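PDB 3SKV: SsfX3 from Streptomyces sp. SF2575, which probably transfers a salicylyl group to a tetracycline intermediate during antibiotic biosynthesis, as an acyltransferase of the GDSL/SGNH family. Local coordinates for residues Y100-P105 / L135-D140; A80-V85 / L157-L162; L239-P244 / I277-P282; H187-G192 / Q221-A226. The protein carries 1 engineered substitution. All blocks are in the same frame, centred on the assembly; numbering follows the deposited sequence.

Contact 1 (Y100-P105 / L135-D140); sequences YEAVGP and LKLDAD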
loop_
_atom_site.group_PDB
_atom_site.type_symbol
_atom_site.label_atom_id
_atom_site.label_comp_id
_atom_site.label_asym_id
_atom_site.label_seq_id
_atom_site.Cartn_x
_atom_site.Cartn_y
_atom_site.Cartn_z
ATOM N N TYR A 100 -10.413 14.446 -12.797
ATOM C CA TYR A 100 -10.306 13.039 -12.475
ATOM C C TYR A 100 -11.572 12.238 -12.729
ATOM O O TYR A 100 -12.652 12.775 -13.005
ATOM C CB TYR A 100 -9.911 12.909 -10.971
ATOM C CG TYR A 100 -11.052 13.239 -10.021
ATOM C CD1 TYR A 100 -11.334 14.553 -9.672
ATOM C CD2 TYR A 100 -11.872 12.235 -9.501
ATOM C CE1 TYR A 100 -12.402 14.864 -8.827
ATOM C CE2 TYR A 100 -12.937 12.533 -8.647
ATOM C CZ TYR A 100 -13.202 13.851 -8.317
ATOM O OH TYR A 100 -14.254 14.156 -7.474
ATOM N N GLU A 101 -11.430 10.929 -12.534
ATOM C CA GLU A 101 -12.491 9.938 -12.593
ATOM C C GLU A 101 -12.083 8.868 -11.589
ATOM O O GLU A 101 -10.946 8.379 -11.642
ATOM C CB GLU A 101 -12.655 9.364 -14.003
ATOM C CG GLU A 101 -13.944 8.559 -14.141
ATOM C CD GLU A 101 -14.107 7.706 -15.385
ATOM O OE1 GLU A 101 -13.107 7.496 -16.114
ATOM O OE2 GLU A 101 -15.242 7.225 -15.616
ATOM N N ALA A 102 -12.971 8.576 -10.622
ATOM C CA ALA A 102 -12.721 7.566 -9.584
ATOM C C ALA A 102 -13.719 6.429 -9.733
ATOM O O ALA A 102 -14.934 6.652 -9.688
ATOM C CB ALA A 102 -12.784 8.181 -8.192
ATOM N N VAL A 103 -13.202 5.226 -10.002
ATOM C CA VAL A 103 -14.054 4.053 -10.215
ATOM C C VAL A 103 -13.934 3.084 -9.037
ATOM O O VAL A 103 -12.845 2.562 -8.757
ATOM C CB VAL A 103 -13.797 3.337 -11.573
ATOM C CG1 VAL A 103 -14.870 2.310 -11.850
ATOM C CG2 VAL A 103 -13.719 4.322 -12.724
ATOM N N GLY A 104 -15.060 2.848 -8.377
ATOM C CA GLY A 104 -15.139 1.916 -7.264
ATOM C C GLY A 104 -15.279 0.489 -7.756
ATOM O O GLY A 104 -15.617 0.279 -8.929
ATOM N N PRO A 105 -15.040 -0.525 -6.877
ATOM C CA PRO A 105 -15.199 -1.933 -7.310
ATOM C C PRO A 105 -16.645 -2.277 -7.671
ATOM O O PRO A 105 -17.575 -1.782 -7.021
ATOM C CB PRO A 105 -14.680 -2.751 -6.113
ATOM C CG PRO A 105 -13.961 -1.768 -5.227
ATOM C CD PRO A 105 -14.635 -0.448 -5.457
ATOM N N LEU A 135 -14.217 12.786 -2.849
ATOM C CA LEU A 135 -14.308 12.562 -4.292
ATOM C C LEU A 135 -15.700 12.166 -4.806
ATOM O O LEU A 135 -16.444 11.452 -4.126
ATOM C CB LEU A 135 -13.301 11.473 -4.725
ATOM C CG LEU A 135 -11.809 11.727 -4.509
ATOM C CD1 LEU A 135 -11.035 10.503 -4.863
ATOM C CD2 LEU A 135 -11.306 12.879 -5.344
ATOM N N LYS A 136 -15.996 12.565 -6.054
ATOM C CA LYS A 136 -17.206 12.181 -6.771
ATOM C C LYS A 136 -16.888 10.869 -7.512
ATOM O O LYS A 136 -15.838 10.760 -8.144
ATOM C CB LYS A 136 -17.633 13.289 -7.754
ATOM C CG LYS A 136 -19.128 13.313 -7.968
ATOM C CD LYS A 136 -19.536 13.601 -9.408
ATOM C CE LYS A 136 -20.960 13.169 -9.717
ATOM N NZ LYS A 136 -21.159 11.685 -9.646
ATOM N N LEU A 137 -17.771 9.874 -7.417
ATOM C CA LEU A 137 -17.543 8.564 -8.054
ATOM C C LEU A 137 -18.145 8.423 -9.434
ATOM O O LEU A 137 -19.196 9.008 -9.702
ATOM C CB LEU A 137 -18.077 7.413 -7.174
ATOM C CG LEU A 137 -17.351 7.129 -5.872
ATOM C CD1 LEU A 137 -17.726 5.769 -5.355
ATOM C CD2 LEU A 137 -15.843 7.218 -6.042
ATOM N N ASP A 138 -17.499 7.581 -10.277
ATOM C CA ASP A 138 -17.900 7.181 -11.636
ATOM C C ASP A 138 -18.368 8.352 -12.511
ATOM O O ASP A 138 -19.433 8.302 -13.153
ATOM C CB ASP A 138 -18.945 6.036 -11.587
ATOM C CG ASP A 138 -18.572 4.869 -10.677
ATOM O OD1 ASP A 138 -17.423 4.368 -10.783
ATOM O OD2 ASP A 138 -19.433 4.442 -9.875
ATOM N N ALA A 139 -17.565 9.421 -12.515
ATOM C CA ALA A 139 -17.875 10.637 -13.248
ATOM C C ALA A 139 -16.603 11.394 -13.584
ATOM O O ALA A 139 -15.630 11.343 -12.825
ATOM C CB ALA A 139 -18.778 11.524 -12.401
ATOM N N ASP A 140 -16.625 12.106 -14.722
ATOM C CA ASP A 140 -15.563 12.984 -15.185
ATOM C C ASP A 140 -15.750 14.237 -14.300
ATOM O O ASP A 140 -16.676 15.020 -14.525
ATOM C CB ASP A 140 -15.769 13.284 -16.684
ATOM C CG ASP A 140 -14.746 14.197 -17.352
ATOM O OD1 ASP A 140 -13.928 14.833 -16.621
ATOM O OD2 ASP A 140 -14.775 14.301 -18.603
HETATM O O HOH W 1 -15.195 10.175 -10.446
#
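Tyr-100 makes the firm end of this contact by bringing its phenol end up to the backbone of Leu-135 and Lys-136. Its CG sits between the backbone N and the carbonyl carbon (chi1 73°), a turn that brings the ring end back to the loop although CB starts away from it. The phenol oxygen OH accepts a nearly straight bond from Lys-136 N (2.8 Å, 175° at the hydrogen), with the donor in the ring plane. Leu-135 CD2 lies over one ring face in a CH-pi contact, 4.0 Å from the centroid and nearer the rim than the middle. A phenylalanine in its place would probably leave the amide of Lys-136 without its acceptor. Further along, Ala-102 O takes Asp-138 N at 2.8 Å, and Ala-102 CB meets Leu-137 CD2 at 3.9 Å.

Between these points a water fills in, accepting from Ala-102 N and donating to Ala-139 O at 2.7 Å and to Lys-136 O. The outer side is looser. Asp-138 merely lays OD1 against Val-103 CG1 (3.4 Å), while the carboxylate of Glu-101 turns to Arg-166 and that of Asp-140 to Arg-99. The loop 135-140 thus runs beside the end of strand 96-103 and leads into strand 141-145, the antiparallel neighbour of that strand, a connection consistent with the jelly-roll N-terminal domain.

Contact 2 (A80-V85 / L157-L162); sequences AQTSGV and LWLPTL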
loop_
_atom_site.group_PDB
_atom_site.type_symbol
_atom_site.label_atom_id
_atom_site.label_comp_id
_atom_site.label_asym_id
_atom_site.label_seq_id
_atom_site.Cartn_x
_atom_site.Cartn_y
_atom_site.Cartn_z
ATOM N N ALA A 80 -5.040 -1.736 -10.257
ATOM C CA ALA A 80 -5.211 -0.313 -10.575
ATOM C C ALA A 80 -5.786 0.512 -9.427
ATOM O O ALA A 80 -5.968 1.724 -9.566
ATOM C CB ALA A 80 -6.046 -0.126 -11.845
ATOM N N GLN A 81 -6.022 -0.108 -8.282
ATOM C CA GLN A 81 -6.496 0.632 -7.108
ATOM C C GLN A 81 -5.307 1.385 -6.552
ATOM O O GLN A 81 -4.236 0.800 -6.354
ATOM C CB GLN A 81 -7.151 -0.278 -6.084
ATOM C CG GLN A 81 -8.557 -0.697 -6.514
ATOM C CD GLN A 81 -9.159 -1.739 -5.608
ATOM O OE1 GLN A 81 -8.685 -1.996 -4.487
ATOM N NE2 GLN A 81 -10.213 -2.380 -6.096
ATOM N N THR A 82 -5.469 2.704 -6.422
ATOM C CA THR A 82 -4.417 3.671 -6.098
ATOM C C THR A 82 -3.941 3.753 -4.628
ATOM O O THR A 82 -3.449 4.799 -4.181
ATOM C CB THR A 82 -4.704 4.982 -6.781
ATOM O OG1 THR A 82 -5.982 5.420 -6.347
ATOM C CG2 THR A 82 -4.686 4.860 -8.294
ATOM N N SER A 83 -4.000 2.613 -3.930
ATOM C CA SER A 83 -3.585 2.451 -2.545
ATOM C C SER A 83 -2.059 2.642 -2.371
ATOM O O SER A 83 -1.251 1.917 -2.975
ATOM C CB SER A 83 -4.022 1.082 -2.044
ATOM O OG SER A 83 -4.146 1.127 -0.635
ATOM N N GLY A 84 -1.694 3.654 -1.580
ATOM C CA GLY A 84 -0.299 4.023 -1.332
ATOM C C GLY A 84 0.316 4.807 -2.484
ATOM O O GLY A 84 1.515 5.079 -2.479
ATOM N N VAL A 85 -0.498 5.160 -3.490
ATOM C CA VAL A 85 -0.013 5.919 -4.647
ATOM C C VAL A 85 -0.117 7.414 -4.348
ATOM O O VAL A 85 -1.139 7.897 -3.831
ATOM C CB VAL A 85 -0.723 5.538 -5.988
ATOM C CG1 VAL A 85 -0.218 6.406 -7.163
ATOM C CG2 VAL A 85 -0.564 4.050 -6.303
ATOM N N LEU A 157 -0.227 14.522 -3.394
ATOM C CA LEU A 157 -1.630 14.134 -3.542
ATOM C C LEU A 157 -1.670 12.622 -3.289
ATOM O O LEU A 157 -1.143 11.856 -4.105
ATOM C CB LEU A 157 -2.110 14.445 -4.980
ATOM C CG LEU A 157 -2.881 15.753 -5.226
ATOM C CD1 LEU A 157 -2.264 16.936 -4.500
ATOM C CD2 LEU A 157 -2.944 16.049 -6.683
ATOM N N TRP A 158 -2.182 12.212 -2.118
ATOM C CA TRP A 158 -2.304 10.807 -1.756
ATOM C C TRP A 158 -3.629 10.329 -2.275
ATOM O O TRP A 158 -4.696 10.689 -1.765
ATOM C CB TRP A 158 -2.232 10.628 -0.250
ATOM C CG TRP A 158 -0.853 10.758 0.273
ATOM C CD1 TRP A 158 -0.116 11.900 0.390
ATOM C CD2 TRP A 158 -0.075 9.711 0.862
ATOM N NE1 TRP A 158 1.105 11.618 0.971
ATOM C CE2 TRP A 158 1.157 10.282 1.269
ATOM C CE3 TRP A 158 -0.275 8.332 1.033
ATOM C CZ2 TRP A 158 2.169 9.529 1.853
ATOM C CZ3 TRP A 158 0.753 7.580 1.555
ATOM C CH2 TRP A 158 1.947 8.178 1.988
ATOM N N LEU A 159 -3.553 9.545 -3.319
ATOM C CA LEU A 159 -4.691 9.015 -4.065
ATOM C C LEU A 159 -5.551 8.056 -3.228
ATOM O O LEU A 159 -5.024 7.457 -2.285
ATOM C CB LEU A 159 -4.177 8.360 -5.374
ATOM C CG LEU A 159 -3.282 9.240 -6.320
ATOM C CD1 LEU A 159 -3.236 8.640 -7.729
ATOM C CD2 LEU A 159 -3.819 10.685 -6.436
ATOM N N PRO A 160 -6.874 7.939 -3.530
ATOM C CA PRO A 160 -7.746 7.046 -2.750
ATOM C C PRO A 160 -7.292 5.589 -2.702
ATOM O O PRO A 160 -6.735 5.063 -3.660
ATOM C CB PRO A 160 -9.119 7.222 -3.419
ATOM C CG PRO A 160 -8.796 7.685 -4.801
ATOM C CD PRO A 160 -7.647 8.608 -4.602
ATOM N N THR A 161 -7.561 4.954 -1.566
ATOM C CA THR A 161 -7.139 3.604 -1.210
ATOM C C THR A 161 -7.905 2.405 -1.762
ATOM O O THR A 161 -7.280 1.369 -2.009
ATOM C CB THR A 161 -6.865 3.498 0.300
ATOM O OG1 THR A 161 -7.969 4.048 1.015
ATOM C CG2 THR A 161 -5.581 4.205 0.721
ATOM N N LEU A 162 -9.225 2.494 -1.927
ATOM C CA LEU A 162 -10.003 1.336 -2.403
ATOM C C LEU A 162 -10.674 1.580 -3.769
ATOM O O LEU A 162 -11.698 0.955 -4.094
ATOM C CB LEU A 162 -11.042 0.957 -1.318
ATOM C CG LEU A 162 -10.463 0.702 0.088
ATOM C CD1 LEU A 162 -11.480 1.019 1.196
ATOM C CD2 LEU A 162 -9.840 -0.688 0.186
HETATM O O HOH W 2 -2.534 6.752 -1.364
#
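Thr-82 points its hydroxyl at the carbonyl of Pro-160: OG1 donates to Pro-160 O at 2.8 Å, in the carbonyl plane and on a lone pair. OG1 reaches this acceptor from a position between its own backbone N and carbonyl carbon (chi1 58°), and it also pairs with Leu-163 O, so its single hydrogen is probably shared between two carbonyls. Beside it, Leu-159 leans its CB on Thr-82 OG1 (3.6 Å) and lays CD1 against Val-85 CG1 (3.8 Å). The backbone closes the same corner, Leu-159 N donating to Val-85 O at 3.0 Å.

What presents these groups is a type II beta turn from Thr-82 to Val-85, sealed by Val-85 N to Thr-82 O (3.1 Å), with Gly-84 at the position of positive phi. The turn leads into strand 86-91, which pairs antiparallel with strand 153-158 in the jelly roll. A water joins Val-85 O to Leu-159 O, donating to both.

At the other end the extended side chain of Gln-81 runs alongside Leu-162, its CD 4.0 Å from Leu-162 O; an alanine here would probably leave a gap beside the Leu-162 peptide. Farther out, Phe-165 and Pro-59 pack on Thr-82 and Leu-159, Arg-86 makes a cation-pi contact with Trp-158, and Leu-162 touches Cys-196 and Arg-199.

Contact 3 (L239-P244 / I277-P282); sequences LIRDLP and IRERHP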
loop_
_atom_site.group_PDB
_atom_site.type_symbol
_atom_site.label_atom_id
_atom_site.label_comp_id
_atom_site.label_asym_id
_atom_site.label_seq_id
_atom_site.Cartn_x
_atom_site.Cartn_y
_atom_site.Cartn_z
ATOM N N LEU A 239 8.154 -9.185 -9.518
ATOM C CA LEU A 239 7.836 -7.769 -9.467
ATOM C C LEU A 239 8.714 -7.076 -8.405
ATOM O O LEU A 239 9.406 -6.111 -8.728
ATOM C CB LEU A 239 6.333 -7.560 -9.179
ATOM C CG LEU A 239 5.791 -6.122 -9.292
ATOM C CD1 LEU A 239 6.177 -5.485 -10.624
ATOM C CD2 LEU A 239 4.326 -6.094 -9.167
ATOM N N ILE A 240 8.726 -7.598 -7.174
ATOM C CA ILE A 240 9.549 -7.078 -6.089
ATOM C C ILE A 240 11.021 -7.025 -6.507
ATOM O O ILE A 240 11.679 -5.999 -6.299
ATOM C CB ILE A 240 9.338 -7.886 -4.791
ATOM C CG1 ILE A 240 7.890 -7.713 -4.269
ATOM C CG2 ILE A 240 10.381 -7.480 -3.727
ATOM C CD1 ILE A 240 7.442 -8.684 -3.197
ATOM N N ARG A 241 11.521 -8.120 -7.106
ATOM C CA ARG A 241 12.888 -8.260 -7.590
ATOM C C ARG A 241 13.226 -7.155 -8.609
ATOM O O ARG A 241 14.345 -6.628 -8.591
ATOM C CB ARG A 241 13.039 -9.638 -8.267
ATOM C CG ARG A 241 14.414 -9.913 -8.840
ATOM C CD ARG A 241 14.435 -11.003 -9.881
ATOM N NE ARG A 241 13.570 -10.683 -11.006
ATOM C CZ ARG A 241 13.170 -11.564 -11.911
ATOM N NH1 ARG A 241 13.510 -12.846 -11.801
ATOM N NH2 ARG A 241 12.384 -11.184 -12.905
ATOM N N ASP A 242 12.261 -6.834 -9.504
ATOM C CA ASP A 242 12.455 -5.860 -10.568
ATOM C C ASP A 242 12.168 -4.400 -10.170
ATOM O O ASP A 242 12.365 -3.491 -10.963
ATOM C CB ASP A 242 11.708 -6.319 -11.838
ATOM C CG ASP A 242 12.180 -7.678 -12.391
ATOM O OD1 ASP A 242 13.379 -8.011 -12.225
ATOM O OD2 ASP A 242 11.344 -8.410 -12.974
ATOM N N LEU A 243 11.781 -4.174 -8.920
ATOM C CA LEU A 243 11.467 -2.859 -8.353
ATOM C C LEU A 243 12.645 -2.338 -7.496
ATOM O O LEU A 243 13.315 -3.162 -6.881
ATOM C CB LEU A 243 10.228 -3.032 -7.459
ATOM C CG LEU A 243 8.876 -2.434 -7.876
ATOM C CD1 LEU A 243 8.790 -2.120 -9.322
ATOM C CD2 LEU A 243 7.744 -3.326 -7.489
ATOM N N PRO A 244 12.918 -1.000 -7.399
ATOM C CA PRO A 244 13.988 -0.545 -6.474
ATOM C C PRO A 244 13.527 -0.750 -5.018
ATOM O O PRO A 244 12.328 -0.557 -4.704
ATOM C CB PRO A 244 14.151 0.945 -6.800
ATOM C CG PRO A 244 12.862 1.369 -7.396
ATOM C CD PRO A 244 12.209 0.150 -8.020
ATOM N N ILE A 277 13.737 -12.704 -5.204
ATOM C CA ILE A 277 14.007 -11.315 -4.800
ATOM C C ILE A 277 15.532 -11.077 -4.697
ATOM O O ILE A 277 16.037 -10.057 -5.181
ATOM C CB ILE A 277 13.295 -11.047 -3.445
ATOM C CG1 ILE A 277 11.743 -10.990 -3.622
ATOM C CG2 ILE A 277 13.867 -9.796 -2.760
ATOM C CD1 ILE A 277 10.928 -11.008 -2.264
ATOM N N ARG A 278 16.246 -12.055 -4.076
ATOM C CA ARG A 278 17.672 -12.029 -3.824
ATOM C C ARG A 278 18.529 -11.983 -5.079
ATOM O O ARG A 278 19.702 -11.598 -4.987
ATOM C CB ARG A 278 18.098 -13.182 -2.901
ATOM C CG ARG A 278 17.797 -12.927 -1.427
ATOM C CD ARG A 278 18.925 -12.171 -0.754
ATOM N NE ARG A 278 18.609 -11.931 0.653
ATOM C CZ ARG A 278 18.232 -10.766 1.180
ATOM N NH1 ARG A 278 18.115 -9.684 0.413
ATOM N NH2 ARG A 278 17.961 -10.675 2.476
ATOM N N GLU A 279 17.965 -12.346 -6.253
ATOM C CA GLU A 279 18.709 -12.283 -7.511
ATOM C C GLU A 279 19.126 -10.833 -7.802
ATOM O O GLU A 279 20.243 -10.627 -8.261
ATOM C CB GLU A 279 17.880 -12.824 -8.670
ATOM C CG GLU A 279 17.591 -14.302 -8.621
ATOM C CD GLU A 279 16.478 -14.792 -9.537
ATOM O OE1 GLU A 279 15.894 -13.982 -10.292
ATOM O OE2 GLU A 279 16.184 -16.006 -9.489
ATOM N N ARG A 280 18.240 -9.845 -7.505
ATOM C CA ARG A 280 18.474 -8.414 -7.737
ATOM C C ARG A 280 18.629 -7.571 -6.459
ATOM O O ARG A 280 19.137 -6.456 -6.534
ATOM C CB ARG A 280 17.464 -7.807 -8.741
ATOM C CG ARG A 280 17.285 -8.646 -10.018
ATOM C CD ARG A 280 17.491 -7.909 -11.314
ATOM N NE ARG A 280 16.304 -7.240 -11.828
ATOM C CZ ARG A 280 16.310 -6.039 -12.403
ATOM N NH1 ARG A 280 17.437 -5.341 -12.493
ATOM N NH2 ARG A 280 15.186 -5.519 -12.878
ATOM N N HIS A 281 18.236 -8.112 -5.287
ATOM C CA HIS A 281 18.389 -7.473 -3.979
ATOM C C HIS A 281 19.168 -8.444 -3.078
ATOM O O HIS A 281 18.575 -9.065 -2.191
ATOM C CB HIS A 281 17.019 -7.104 -3.364
ATOM C CG HIS A 281 16.171 -6.243 -4.235
ATOM N ND1 HIS A 281 16.588 -4.982 -4.635
ATOM C CD2 HIS A 281 14.959 -6.497 -4.780
ATOM C CE1 HIS A 281 15.625 -4.515 -5.406
ATOM N NE2 HIS A 281 14.619 -5.384 -5.514
ATOM N N PRO A 282 20.485 -8.637 -3.305
ATOM C CA PRO A 282 21.222 -9.639 -2.503
ATOM C C PRO A 282 21.454 -9.310 -1.039
ATOM O O PRO A 282 21.619 -10.233 -0.242
ATOM C CB PRO A 282 22.549 -9.792 -3.250
ATOM C CG PRO A 282 22.746 -8.498 -3.945
ATOM C CD PRO A 282 21.371 -8.018 -4.323
HETATM O O HOH W 3 13.626 -3.374 -13.355
#
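Arg-241 and Asp-242 meet Glu-279 and Arg-280 in a salt-bridge network that ties together the C-terminal ends of helices 234-242 and 266-278, which pack on the same face of the parallel sheet in the GDSL/SGNH domain. Arg-241 can be followed outward from its root. CB lies 4.0 Å from Ile-277 CA. CG, anti to the backbone N (chi1 179°), runs against Arg-280 CG at 3.4 Å, and CD comes beside Glu-279 OE1. The bend at chi3 then turns the guanidinium so that its side faces Asp-242: NE donates to Asp-242 OD1 (2.9 Å) from above the carboxylate plane, and NH2 to Asp-242 OD2 (3.0 Å) on the syn side. The remaining nitrogen, NH1, reaches Glu-279 OE1 at 3.0 Å, the two flat groups nearly coplanar.

Asp-242 OD1 is held again by Arg-280, whose NE and NH2 both bind it; NE takes the anti lone pair. Two arginines thus share one carboxylate, with three N-H groups directed at its OD1. Beneath this charged layer, Ile-240 CG2 packs on Ile-277 CG1 (3.8 Å). The ring of His-281 meets Ile-240 O edge-on, NE2 donating at 3.1 Å from the face of that carbonyl opposite to Leu-243 N.

Contact 4 (H187-G192 / Q221-A226); sequences HWIHYG and QSLSFA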
loop_
_atom_site.group_PDB
_atom_site.type_symbol
_atom_site.label_atom_id
_atom_site.label_comp_id
_atom_site.label_asym_id
_atom_site.label_seq_id
_atom_site.Cartn_x
_atom_site.Cartn_y
_atom_site.Cartn_z
ATOM N N HIS A 187 13.629 3.242 -0.640
ATOM C CA HIS A 187 12.414 2.568 -1.076
ATOM C C HIS A 187 11.982 1.498 -0.127
ATOM O O HIS A 187 12.785 0.633 0.248
ATOM C CB HIS A 187 12.564 1.979 -2.487
ATOM C CG HIS A 187 12.727 3.011 -3.535
ATOM N ND1 HIS A 187 11.633 3.574 -4.156
ATOM C CD2 HIS A 187 13.854 3.566 -4.033
ATOM C CE1 HIS A 187 12.123 4.458 -5.012
ATOM N NE2 HIS A 187 13.455 4.483 -4.979
ATOM N N TRP A 188 10.694 1.526 0.229
ATOM C CA TRP A 188 10.114 0.503 1.070
ATOM C C TRP A 188 8.992 -0.224 0.358
ATOM O O TRP A 188 7.944 0.367 0.093
ATOM C CB TRP A 188 9.668 1.038 2.439
ATOM C CG TRP A 188 8.951 0.015 3.278
ATOM C CD1 TRP A 188 9.148 -1.342 3.282
ATOM C CD2 TRP A 188 7.892 0.271 4.211
ATOM N NE1 TRP A 188 8.291 -1.942 4.169
ATOM C CE2 TRP A 188 7.513 -0.976 4.763
ATOM C CE3 TRP A 188 7.261 1.447 4.679
ATOM C CZ2 TRP A 188 6.524 -1.083 5.753
ATOM C CZ3 TRP A 188 6.276 1.338 5.653
ATOM C CH2 TRP A 188 5.905 0.085 6.168
ATOM N N ILE A 189 9.226 -1.523 0.051
ATOM C CA ILE A 189 8.238 -2.397 -0.566
ATOM C C ILE A 189 7.553 -3.228 0.508
ATOM O O ILE A 189 8.235 -3.933 1.273
ATOM C CB ILE A 189 8.806 -3.309 -1.688
ATOM C CG1 ILE A 189 9.587 -2.507 -2.752
ATOM C CG2 ILE A 189 7.657 -4.160 -2.320
ATOM C CD1 ILE A 189 10.095 -3.381 -3.933
ATOM N N HIS A 190 6.201 -3.151 0.569
ATOM C CA HIS A 190 5.445 -3.978 1.503
ATOM C C HIS A 190 4.503 -4.896 0.699
ATOM O O HIS A 190 3.728 -4.427 -0.139
ATOM C CB HIS A 190 4.702 -3.190 2.600
ATOM C CG HIS A 190 3.922 -4.090 3.509
ATOM N ND1 HIS A 190 4.554 -4.835 4.515
ATOM C CD2 HIS A 190 2.608 -4.430 3.469
ATOM C CE1 HIS A 190 3.604 -5.587 5.053
ATOM N NE2 HIS A 190 2.409 -5.369 4.462
ATOM N N TYR A 191 4.607 -6.210 0.960
ATOM C CA TYR A 191 3.769 -7.219 0.309
ATOM C C TYR A 191 3.021 -8.055 1.343
ATOM O O TYR A 191 3.572 -8.405 2.370
ATOM C CB TYR A 191 4.636 -8.127 -0.591
ATOM C CG TYR A 191 3.907 -9.316 -1.168
ATOM C CD1 TYR A 191 3.145 -9.197 -2.325
ATOM C CD2 TYR A 191 3.971 -10.561 -0.554
ATOM C CE1 TYR A 191 2.427 -10.279 -2.833
ATOM C CE2 TYR A 191 3.270 -11.655 -1.064
ATOM C CZ TYR A 191 2.498 -11.507 -2.201
ATOM O OH TYR A 191 1.851 -12.588 -2.737
ATOM N N GLY A 192 1.800 -8.423 1.036
ATOM C CA GLY A 192 1.037 -9.313 1.903
ATOM C C GLY A 192 -0.192 -8.750 2.586
ATOM O O GLY A 192 -0.751 -7.734 2.164
ATOM N N GLN A 221 5.876 1.665 -1.437
ATOM C CA GLN A 221 5.326 0.933 -2.560
ATOM C C GLN A 221 4.573 -0.266 -1.977
ATOM O O GLN A 221 5.173 -1.200 -1.466
ATOM C CB GLN A 221 6.408 0.467 -3.524
ATOM C CG GLN A 221 5.879 -0.420 -4.637
ATOM C CD GLN A 221 5.065 0.340 -5.668
ATOM O OE1 GLN A 221 5.570 1.237 -6.333
ATOM N NE2 GLN A 221 3.803 -0.027 -5.811
ATOM N N SER A 222 3.250 -0.207 -2.048
ATOM C CA SER A 222 2.362 -1.243 -1.549
ATOM C C SER A 222 2.054 -2.225 -2.662
ATOM O O SER A 222 1.681 -1.827 -3.771
ATOM C CB SER A 222 1.057 -0.629 -1.043
ATOM O OG SER A 222 0.084 -1.637 -0.772
ATOM N N LEU A 223 2.228 -3.500 -2.374
ATOM C CA LEU A 223 1.878 -4.612 -3.236
ATOM C C LEU A 223 0.972 -5.520 -2.402
ATOM O O LEU A 223 1.005 -6.746 -2.517
ATOM C CB LEU A 223 3.112 -5.355 -3.766
ATOM C CG LEU A 223 4.045 -4.591 -4.687
ATOM C CD1 LEU A 223 5.230 -5.401 -5.016
ATOM C CD2 LEU A 223 3.367 -4.182 -5.963
ATOM N N SER A 224 0.160 -4.878 -1.541
ATOM C CA SER A 224 -0.883 -5.458 -0.693
ATOM C C SER A 224 -2.191 -5.450 -1.494
ATOM O O SER A 224 -2.715 -4.385 -1.822
ATOM C CB SER A 224 -1.071 -4.619 0.565
ATOM O OG SER A 224 -0.319 -5.126 1.655
ATOM N N PHE A 225 -2.718 -6.634 -1.825
ATOM C CA PHE A 225 -3.965 -6.679 -2.589
ATOM C C PHE A 225 -4.986 -7.570 -1.875
ATOM O O PHE A 225 -5.721 -8.332 -2.534
ATOM C CB PHE A 225 -3.677 -7.156 -4.028
ATOM C CG PHE A 225 -2.579 -6.410 -4.745
ATOM C CD1 PHE A 225 -2.822 -5.167 -5.321
ATOM C CD2 PHE A 225 -1.307 -6.953 -4.860
ATOM C CE1 PHE A 225 -1.806 -4.474 -5.988
ATOM C CE2 PHE A 225 -0.308 -6.281 -5.562
ATOM C CZ PHE A 225 -0.564 -5.041 -6.122
ATOM N N ALA A 226 -5.013 -7.484 -0.502
ATOM C CA ALA A 226 -5.844 -8.296 0.421
ATOM C C ALA A 226 -5.507 -9.811 0.267
ATOM O O ALA A 226 -4.481 -10.120 -0.328
ATOM C CB ALA A 226 -7.331 -8.006 0.225
HETATM O O HOH W 4 -3.498 -6.355 1.797
#
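His-190 and Ser-224 meet edge to tip: Ser-224 OG lies near the plane of the imidazole, 3.5 Å from His-190 CD2, and donates to Gly-192 O at 2.7 Å from a direction tilted 32° out of the carbonyl plane. With CG anti to the backbone N (chi1 179°), the His-190 ring stands off the sheet on the side shared with Ser-222, its ND1 bound to Ser-249 and its NE2 to Asp-193. The other face carries Ile-189, Tyr-191, Gln-221 and Leu-223. There the Leu-223 side chain fits between two neighbours, crossing Tyr-191 at about a right angle with CB 4.1 Å from Tyr-191 CD1, and laying CD1 obliquely against Ile-189 CG2 at 3.8 Å.

Parallel pairing fixes this register. Gln-221 N bonds to Trp-188 O, His-190 N to Gln-221 O at 3.0 Å and Leu-223 N to His-190 O at 2.8 Å, and the two strand axes diverge by only 16°. Gly-192 and Asp-193 open the GDS signature of the family, whose serine is the usual nucleophile.

This is the strand pair of a beta-alpha-beta unit. Helix 208-216 covers the His-190 face, helix 234-242 packs on Ile-189, Tyr-191 and Leu-223, and strand 247-252 flanks strand 187-192 on the side away from edge strand 219-223.

The four contacts run from the jelly roll to the far side of the GDSL/SGNH domain. Contact 1 lies within the chain span bounded by contact 2, and the two touch where Leu-135 CD1 meets Pro-160 CG at 3.6 Å. Contact 2 in turn touches the GDSL/SGNH part, Ser-83 O packing on Ser-222 CB of contact 4 at 3.9 Å, with the two centres about 12 Å apart. Contact 3 packs against the strands of contact 4 through Ile-240 CG1 on Leu-223 CD1 (3.6 Å); its centre lies about 34 Å from that of contact 1, across the middle of the chain. Contact 4 includes the glycine of the GDS signature, so the probable active site adjoins the C-terminal end of strand 187-192.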